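Putative hydrolase (Bacteroides ovatus, PDB 4HBS) is of unproven function but is probably a hydrolase built on a five-bladed beta-propeller, a fold it shares with the beta-fructosidase clan of glycoside hydrolases. Local coordinates at residues H220-M228 with L238-A249; T287-C295 with L321-F332. All blocks are in the same frame, centred on the assembly; numbering follows the deposited sequence.

Both contacts are largely buried in neighbouring parts of the five-bladed propeller, with interaction 1 nearer the middle of the molecule and their centres about 13 Å apart. Interaction 1 folds a turn onto the hairpin of strands 236-242 and 245-251, within the sheet 227-274. Interaction 2 packs the loop leading into the next sheet, 298-340, against strand 319-325 and the loop after it. They are stitched together where Tyr-239 OH probably bonds to Pro-328 O and Ile-288 N to Val-246 O. Backbone bonds and a tyrosine set against small side chains dominate 220-228 with 238-249; branched aliphatics, one proline and two phenylalanines dominate 287-295 with 321-332, where one backbone bond crosses.

Interaction 1: residues H220-M228 with L238-A249; sequences HTLGYGDTM and LYTTSNYKVAVA
Tyr-224 packs against the hairpin, and its CB, its CD1-CE1 side and its hydroxyl meet it in turn. Its CB faces Leu-238 CB at 4.3 Å. With CG beside the backbone N and opposite the carbonyl carbon (chi1 -72°), the ring reaches the hairpin with its CD1-CE1 side, Val-248 N lying in plane at the edge. Thr-240 CG2 stands over one face in a CH-pi contact, 3.8 Å from the ring centroid. Further out, CD1 meets Ala-249 CB at 3.5 Å, CE1 passes the backbone of Val-248, and OH ends 3.6 Å from Ala-247 CB. Alanines suit these two positions because their single methyls let the ring's side come near the strand. Tyr-262 of the adjoining strand 260-265 also meets the ring.

The type II turn from Gly-223 to Asp-226 carries the tyrosine. Its Gly-225 has a positive phi (106°) that a side chain would resist, and its N donates to Tyr-239 O at 3.1 Å. Beyond the turn, Tyr-239 N gives a nearly straight bond to Thr-227 O (3.2 Å, 173° at the hydrogen), and Met-228 CG lies beside Leu-238 CD2. Directional backbone bonds thus fix where the turn sits, while the ring adds mostly apolar, non-directional contact.

Interaction 2: residues T287-C295 with L321-F332; sequences TIIPLESAC and LMFRSKHPYGPF
Phe-323 and Phe-332 present their rings to the loop 287-295 in different ways. Ile-289 CB lies over one face of the Phe-323 ring, whereas Ser-293 OG comes in at the edge, in the ring plane and 3.6 Å from CE2; that hydroxyl is bonded to Gln-335 of the neighbouring strand. Pro-290 CD approaches the same ring obliquely. On the Phe-332 ring, Ser-325 CB sits over the centre of one face, 3.7 Å above the plane, and the carbonyl O of Ile-288 lies in plane at the edge.

That carbonyl also takes the N-H of Phe-332 at 2.7 Å, with the donor almost in line with the C=O (167°). In the propeller the bond ties the loop after helix 280-285 to the link between strands 319-325 and 333-340, the last two of one four-stranded blade.

Ile-288 suits its place because beta-branching sends it two ways. CG2 reaches Tyr-329 O at 3.3 Å, while CG1, held between the backbone N and carbonyl carbon (chi1 67°), carries CD1 alongside the phenylalanine, 3.7 Å from Phe-332 CD2. A serine here would probably leave the Phe-332 ring without its aliphatic neighbour and open a gap beside the loop 326-332. Where the strand ends, Ser-325 OG accepts from His-327 N in an ST turn and donates to Pro-331 O.

Interaction 1: residues H220-M228 with L238-A249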
# COMPACT_ATOMS: atom_id res chain seq x y z
N HIS A 220 -6.01 12.52 -14.60
CA HIS A 220 -6.35 11.20 -15.06
C HIS A 220 -7.31 10.51 -14.12
O HIS A 220 -7.14 10.55 -12.90
CB HIS A 220 -5.08 10.32 -15.19
CG HIS A 220 -4.07 10.78 -16.20
ND1 HIS A 220 -4.32 11.85 -17.06
CD2 HIS A 220 -2.83 10.31 -16.46
CE1 HIS A 220 -3.22 12.00 -17.78
NE2 HIS A 220 -2.30 11.10 -17.45
N THR A 221 -8.24 9.78 -14.72
CA THR A 221 -9.27 8.99 -14.05
C THR A 221 -8.62 7.68 -13.54
O THR A 221 -8.94 7.23 -12.44
CB THR A 221 -10.44 8.80 -15.05
OG1 THR A 221 -11.32 9.90 -14.86
CG2 THR A 221 -11.17 7.46 -14.90
N LEU A 222 -7.73 7.07 -14.36
CA LEU A 222 -7.03 5.84 -14.03
C LEU A 222 -5.83 6.18 -13.13
O LEU A 222 -5.18 7.21 -13.31
CB LEU A 222 -6.56 5.13 -15.32
CG LEU A 222 -7.66 4.80 -16.36
CD1 LEU A 222 -7.06 4.63 -17.74
CD2 LEU A 222 -8.43 3.56 -15.97
N GLY A 223 -5.54 5.31 -12.16
CA GLY A 223 -4.47 5.53 -11.21
C GLY A 223 -3.14 4.92 -11.60
O GLY A 223 -2.58 4.16 -10.81
N TYR A 224 -2.61 5.22 -12.82
CA TYR A 224 -1.30 4.69 -13.24
C TYR A 224 -0.25 5.14 -12.25
O TYR A 224 -0.14 6.34 -11.99
CB TYR A 224 -0.91 5.16 -14.65
CG TYR A 224 -1.70 4.50 -15.75
CD1 TYR A 224 -1.44 3.19 -16.14
CD2 TYR A 224 -2.65 5.22 -16.48
CE1 TYR A 224 -2.13 2.60 -17.21
CE2 TYR A 224 -3.35 4.64 -17.54
CZ TYR A 224 -3.09 3.32 -17.89
OH TYR A 224 -3.74 2.73 -18.95
N GLY A 225 0.44 4.18 -11.64
CA GLY A 225 1.46 4.45 -10.64
C GLY A 225 1.07 4.16 -9.21
O GLY A 225 1.90 4.35 -8.31
N ASP A 226 -0.18 3.67 -8.95
CA ASP A 226 -0.61 3.28 -7.59
C ASP A 226 0.39 2.24 -7.04
O ASP A 226 0.67 2.23 -5.84
CB ASP A 226 -2.04 2.74 -7.58
CG ASP A 226 -3.13 3.78 -7.76
OD1 ASP A 226 -2.89 4.96 -7.41
OD2 ASP A 226 -4.23 3.42 -8.22
N THR A 227 0.89 1.37 -7.94
CA THR A 227 1.99 0.44 -7.71
C THR A 227 2.99 0.73 -8.84
O THR A 227 2.61 1.31 -9.87
CB THR A 227 1.55 -1.02 -7.65
OG1 THR A 227 1.21 -1.47 -8.96
CG2 THR A 227 0.41 -1.23 -6.68
N MSE A 228 4.25 0.35 -8.63
CA MSE A 228 5.32 0.61 -9.58
C MSE A 228 6.32 -0.51 -9.66
O MSE A 228 6.35 -1.38 -8.78
CB MSE A 228 6.07 1.86 -9.14
CG MSE A 228 5.63 3.09 -9.82
SE MSE A 228 6.22 4.72 -8.95
CE MSE A 228 7.68 4.19 -8.18
N LEU A 238 4.35 1.69 -14.34
CA LEU A 238 3.26 2.26 -13.55
C LEU A 238 1.99 1.46 -13.84
O LEU A 238 1.58 1.41 -14.99
CB LEU A 238 3.06 3.73 -13.95
CG LEU A 238 4.32 4.56 -14.15
CD1 LEU A 238 4.06 5.68 -15.11
CD2 LEU A 238 4.83 5.07 -12.84
N TYR A 239 1.40 0.80 -12.83
CA TYR A 239 0.21 -0.03 -13.04
C TYR A 239 -1.03 0.59 -12.45
O TYR A 239 -0.97 1.46 -11.59
CB TYR A 239 0.39 -1.43 -12.40
CG TYR A 239 1.64 -2.13 -12.84
CD1 TYR A 239 2.86 -1.85 -12.24
CD2 TYR A 239 1.63 -3.01 -13.91
CE1 TYR A 239 4.04 -2.43 -12.70
CE2 TYR A 239 2.80 -3.60 -14.38
CZ TYR A 239 4.01 -3.31 -13.76
OH TYR A 239 5.19 -3.86 -14.21
N THR A 240 -2.18 0.07 -12.89
CA THR A 240 -3.50 0.46 -12.38
C THR A 240 -4.49 -0.60 -12.75
O THR A 240 -4.19 -1.47 -13.58
CB THR A 240 -3.94 1.85 -12.92
OG1 THR A 240 -4.99 2.36 -12.07
CG2 THR A 240 -4.38 1.82 -14.40
N THR A 241 -5.68 -0.54 -12.14
CA THR A 241 -6.79 -1.40 -12.47
C THR A 241 -8.02 -0.56 -12.68
O THR A 241 -8.12 0.54 -12.15
CB THR A 241 -7.05 -2.50 -11.42
OG1 THR A 241 -7.11 -1.93 -10.11
CG2 THR A 241 -6.02 -3.61 -11.47
N SER A 242 -8.92 -1.08 -13.50
CA SER A 242 -10.23 -0.49 -13.80
C SER A 242 -11.17 -1.68 -14.00
O SER A 242 -10.95 -2.45 -14.93
CB SER A 242 -10.15 0.40 -15.03
OG SER A 242 -11.33 1.17 -15.19
N ASN A 243 -12.14 -1.89 -13.09
CA ASN A 243 -13.05 -3.06 -13.14
C ASN A 243 -12.24 -4.37 -13.16
O ASN A 243 -12.48 -5.26 -13.99
CB ASN A 243 -14.04 -2.98 -14.31
CG ASN A 243 -15.17 -2.05 -14.03
OD1 ASN A 243 -16.28 -2.49 -13.70
ND2 ASN A 243 -14.91 -0.75 -14.13
N TYR A 244 -11.25 -4.45 -12.25
CA TYR A 244 -10.36 -5.59 -12.04
C TYR A 244 -9.54 -6.01 -13.30
O TYR A 244 -9.07 -7.15 -13.36
CB TYR A 244 -11.15 -6.77 -11.48
CG TYR A 244 -11.90 -6.42 -10.22
CD1 TYR A 244 -11.25 -6.35 -8.99
CD2 TYR A 244 -13.25 -6.10 -10.25
CE1 TYR A 244 -11.93 -5.99 -7.82
CE2 TYR A 244 -13.95 -5.75 -9.09
CZ TYR A 244 -13.27 -5.66 -7.89
OH TYR A 244 -13.95 -5.34 -6.72
N LYS A 245 -9.30 -5.07 -14.24
CA LYS A 245 -8.47 -5.30 -15.43
C LYS A 245 -7.22 -4.51 -15.20
O LYS A 245 -7.33 -3.35 -14.84
CB LYS A 245 -9.20 -4.86 -16.71
CG LYS A 245 -10.20 -5.90 -17.17
CD LYS A 245 -11.42 -5.32 -17.86
CE LYS A 245 -12.61 -6.25 -17.78
NZ LYS A 245 -13.36 -6.09 -16.50
N VAL A 246 -6.03 -5.15 -15.33
CA VAL A 246 -4.74 -4.51 -15.03
C VAL A 246 -4.14 -3.89 -16.26
O VAL A 246 -3.79 -4.61 -17.19
CB VAL A 246 -3.73 -5.51 -14.41
CG1 VAL A 246 -2.43 -4.82 -14.04
CG2 VAL A 246 -4.33 -6.23 -13.21
N ALA A 247 -3.97 -2.55 -16.28
CA ALA A 247 -3.34 -1.81 -17.38
C ALA A 247 -1.98 -1.29 -16.92
O ALA A 247 -1.77 -1.13 -15.72
CB ALA A 247 -4.24 -0.67 -17.82
N VAL A 248 -1.07 -1.02 -17.85
CA VAL A 248 0.28 -0.55 -17.51
C VAL A 248 0.71 0.66 -18.38
O VAL A 248 0.34 0.78 -19.56
CB VAL A 248 1.30 -1.72 -17.62
CG1 VAL A 248 1.41 -2.23 -19.06
CG2 VAL A 248 2.68 -1.32 -17.09
N ALA A 249 1.51 1.55 -17.76
CA ALA A 249 2.15 2.71 -18.39
C ALA A 249 3.60 2.72 -17.94
O ALA A 249 3.95 1.92 -17.07
CB ALA A 249 1.46 3.99 -17.97

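Interaction 2: residues T287-C295 with L321-F332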
# COMPACT_ATOMS: atom_id res chain seq x y z
N THR A 287 -5.98 -5.08 -20.90
CA THR A 287 -5.63 -5.79 -19.66
C THR A 287 -4.34 -6.62 -19.88
O THR A 287 -4.21 -7.26 -20.93
CB THR A 287 -6.80 -6.67 -19.17
OG1 THR A 287 -6.46 -7.19 -17.89
CG2 THR A 287 -7.13 -7.83 -20.11
N ILE A 288 -3.37 -6.57 -18.93
CA ILE A 288 -2.12 -7.33 -19.07
C ILE A 288 -2.16 -8.66 -18.28
O ILE A 288 -1.18 -9.37 -18.29
CB ILE A 288 -0.85 -6.48 -18.75
CG1 ILE A 288 -0.73 -6.07 -17.27
CG2 ILE A 288 -0.80 -5.25 -19.67
CD1 ILE A 288 0.63 -5.67 -16.87
N ILE A 289 -3.31 -9.01 -17.67
CA ILE A 289 -3.54 -10.30 -16.98
C ILE A 289 -4.52 -11.08 -17.87
O ILE A 289 -5.03 -10.49 -18.83
CB ILE A 289 -4.06 -10.10 -15.52
CG1 ILE A 289 -5.32 -9.19 -15.47
CG2 ILE A 289 -2.97 -9.53 -14.67
CD1 ILE A 289 -6.09 -9.28 -14.21
N PRO A 290 -4.85 -12.37 -17.62
CA PRO A 290 -5.81 -13.06 -18.51
C PRO A 290 -7.21 -12.42 -18.46
O PRO A 290 -7.55 -11.72 -17.49
CB PRO A 290 -5.82 -14.49 -18.00
CG PRO A 290 -4.58 -14.63 -17.18
CD PRO A 290 -4.36 -13.28 -16.57
N LEU A 291 -8.02 -12.65 -19.51
CA LEU A 291 -9.38 -12.07 -19.61
C LEU A 291 -10.37 -12.77 -18.65
O LEU A 291 -11.41 -12.21 -18.29
CB LEU A 291 -9.90 -12.15 -21.06
CG LEU A 291 -9.37 -11.07 -22.03
CD1 LEU A 291 -7.84 -11.13 -22.15
CD2 LEU A 291 -10.01 -11.21 -23.40
N GLU A 292 -9.98 -13.97 -18.21
CA GLU A 292 -10.73 -14.84 -17.30
C GLU A 292 -10.26 -14.62 -15.83
O GLU A 292 -10.73 -15.32 -14.92
CB GLU A 292 -10.59 -16.34 -17.74
CG GLU A 292 -9.27 -16.70 -18.42
CD GLU A 292 -8.95 -18.17 -18.57
OE1 GLU A 292 -9.84 -19.02 -18.33
OE2 GLU A 292 -7.78 -18.47 -18.93
N SER A 293 -9.37 -13.62 -15.60
CA SER A 293 -8.84 -13.29 -14.28
C SER A 293 -9.21 -11.89 -13.92
O SER A 293 -9.40 -11.04 -14.79
CB SER A 293 -7.33 -13.41 -14.26
OG SER A 293 -6.93 -14.76 -14.44
N ALA A 294 -9.26 -11.65 -12.63
CA ALA A 294 -9.59 -10.36 -12.05
C ALA A 294 -8.73 -10.17 -10.83
O ALA A 294 -8.47 -11.15 -10.13
CB ALA A 294 -11.05 -10.33 -11.67
N CYS A 295 -8.22 -8.97 -10.62
CA CYS A 295 -7.40 -8.71 -9.44
C CYS A 295 -7.33 -7.21 -9.17
O CYS A 295 -7.60 -6.41 -10.07
CB CYS A 295 -6.01 -9.33 -9.60
SG CYS A 295 -4.66 -8.14 -9.78
N LEU A 321 -3.68 -13.65 -5.10
CA LEU A 321 -3.32 -14.25 -6.39
C LEU A 321 -1.93 -13.92 -6.85
O LEU A 321 -1.39 -12.88 -6.49
CB LEU A 321 -4.30 -13.78 -7.47
CG LEU A 321 -5.77 -13.96 -7.15
CD1 LEU A 321 -6.60 -13.50 -8.31
CD2 LEU A 321 -6.09 -15.40 -6.78
N MSE A 322 -1.36 -14.80 -7.69
CA MSE A 322 -0.06 -14.58 -8.29
C MSE A 322 -0.09 -14.99 -9.76
O MSE A 322 -0.64 -16.05 -10.09
CB MSE A 322 1.05 -15.35 -7.56
CG MSE A 322 2.45 -14.96 -8.05
SE MSE A 322 3.90 -15.93 -7.24
CE MSE A 322 3.94 -15.02 -5.69
N PHE A 323 0.53 -14.16 -10.63
CA PHE A 323 0.68 -14.39 -12.08
C PHE A 323 2.13 -14.19 -12.45
O PHE A 323 2.85 -13.53 -11.70
CB PHE A 323 -0.17 -13.41 -12.90
CG PHE A 323 -1.60 -13.25 -12.46
CD1 PHE A 323 -1.92 -12.47 -11.36
CD2 PHE A 323 -2.63 -13.82 -13.19
CE1 PHE A 323 -3.25 -12.30 -10.97
CE2 PHE A 323 -3.96 -13.64 -12.81
CZ PHE A 323 -4.26 -12.88 -11.70
N ARG A 324 2.55 -14.68 -13.62
CA ARG A 324 3.92 -14.49 -14.07
C ARG A 324 3.99 -14.07 -15.54
O ARG A 324 3.07 -14.35 -16.30
CB ARG A 324 4.75 -15.76 -13.84
CG ARG A 324 4.21 -17.01 -14.53
CD ARG A 324 5.27 -18.08 -14.61
NE ARG A 324 4.77 -19.30 -15.23
CZ ARG A 324 5.46 -20.44 -15.29
NH1 ARG A 324 6.68 -20.52 -14.76
NH2 ARG A 324 4.93 -21.52 -15.86
N SER A 325 5.11 -13.43 -15.92
CA SER A 325 5.37 -13.00 -17.30
C SER A 325 6.88 -12.90 -17.58
O SER A 325 7.69 -12.88 -16.65
CB SER A 325 4.73 -11.65 -17.58
OG SER A 325 4.87 -11.27 -18.94
N LYS A 326 7.23 -12.82 -18.87
CA LYS A 326 8.61 -12.65 -19.31
C LYS A 326 8.94 -11.13 -19.41
O LYS A 326 10.10 -10.80 -19.68
CB LYS A 326 8.85 -13.38 -20.65
N HIS A 327 7.93 -10.21 -19.19
CA HIS A 327 8.09 -8.75 -19.26
C HIS A 327 7.29 -8.04 -18.17
O HIS A 327 6.27 -8.58 -17.72
CB HIS A 327 7.59 -8.25 -20.62
CG HIS A 327 8.37 -8.78 -21.75
ND1 HIS A 327 9.51 -8.16 -22.19
CD2 HIS A 327 8.19 -9.92 -22.45
CE1 HIS A 327 9.99 -8.92 -23.16
NE2 HIS A 327 9.22 -10.00 -23.34
N PRO A 328 7.66 -6.77 -17.81
CA PRO A 328 6.87 -6.04 -16.79
C PRO A 328 5.49 -5.58 -17.27
O PRO A 328 4.68 -5.13 -16.47
CB PRO A 328 7.76 -4.84 -16.45
CG PRO A 328 8.58 -4.63 -17.64
CD PRO A 328 8.79 -5.96 -18.29
N TYR A 329 5.24 -5.69 -18.58
CA TYR A 329 3.97 -5.36 -19.26
C TYR A 329 3.35 -6.58 -19.98
O TYR A 329 2.20 -6.51 -20.43
CB TYR A 329 4.25 -4.29 -20.35
CG TYR A 329 5.32 -4.69 -21.35
CD1 TYR A 329 5.01 -5.52 -22.43
CD2 TYR A 329 6.64 -4.30 -21.19
CE1 TYR A 329 6.00 -5.94 -23.32
CE2 TYR A 329 7.63 -4.70 -22.08
CZ TYR A 329 7.31 -5.53 -23.14
OH TYR A 329 8.27 -5.96 -24.03
N GLY A 330 4.14 -7.64 -20.14
CA GLY A 330 3.81 -8.78 -20.98
C GLY A 330 2.60 -9.51 -20.51
O GLY A 330 2.06 -9.20 -19.44
N PRO A 331 2.16 -10.50 -21.28
CA PRO A 331 1.00 -11.27 -20.84
C PRO A 331 1.28 -11.93 -19.49
O PRO A 331 2.14 -12.81 -19.41
CB PRO A 331 0.78 -12.29 -21.97
CG PRO A 331 2.07 -12.37 -22.67
CD PRO A 331 2.69 -11.00 -22.56
N PHE A 332 0.64 -11.42 -18.42
CA PHE A 332 0.74 -12.05 -17.10
C PHE A 332 -0.19 -13.24 -17.21
O PHE A 332 -1.34 -13.10 -17.65
CB PHE A 332 0.42 -11.09 -15.93
CG PHE A 332 1.64 -10.29 -15.53
CD1 PHE A 332 2.56 -10.80 -14.62
CD2 PHE A 332 1.92 -9.07 -16.13
CE1 PHE A 332 3.72 -10.08 -14.29
CE2 PHE A 332 3.07 -8.35 -15.78
CZ PHE A 332 3.95 -8.86 -14.87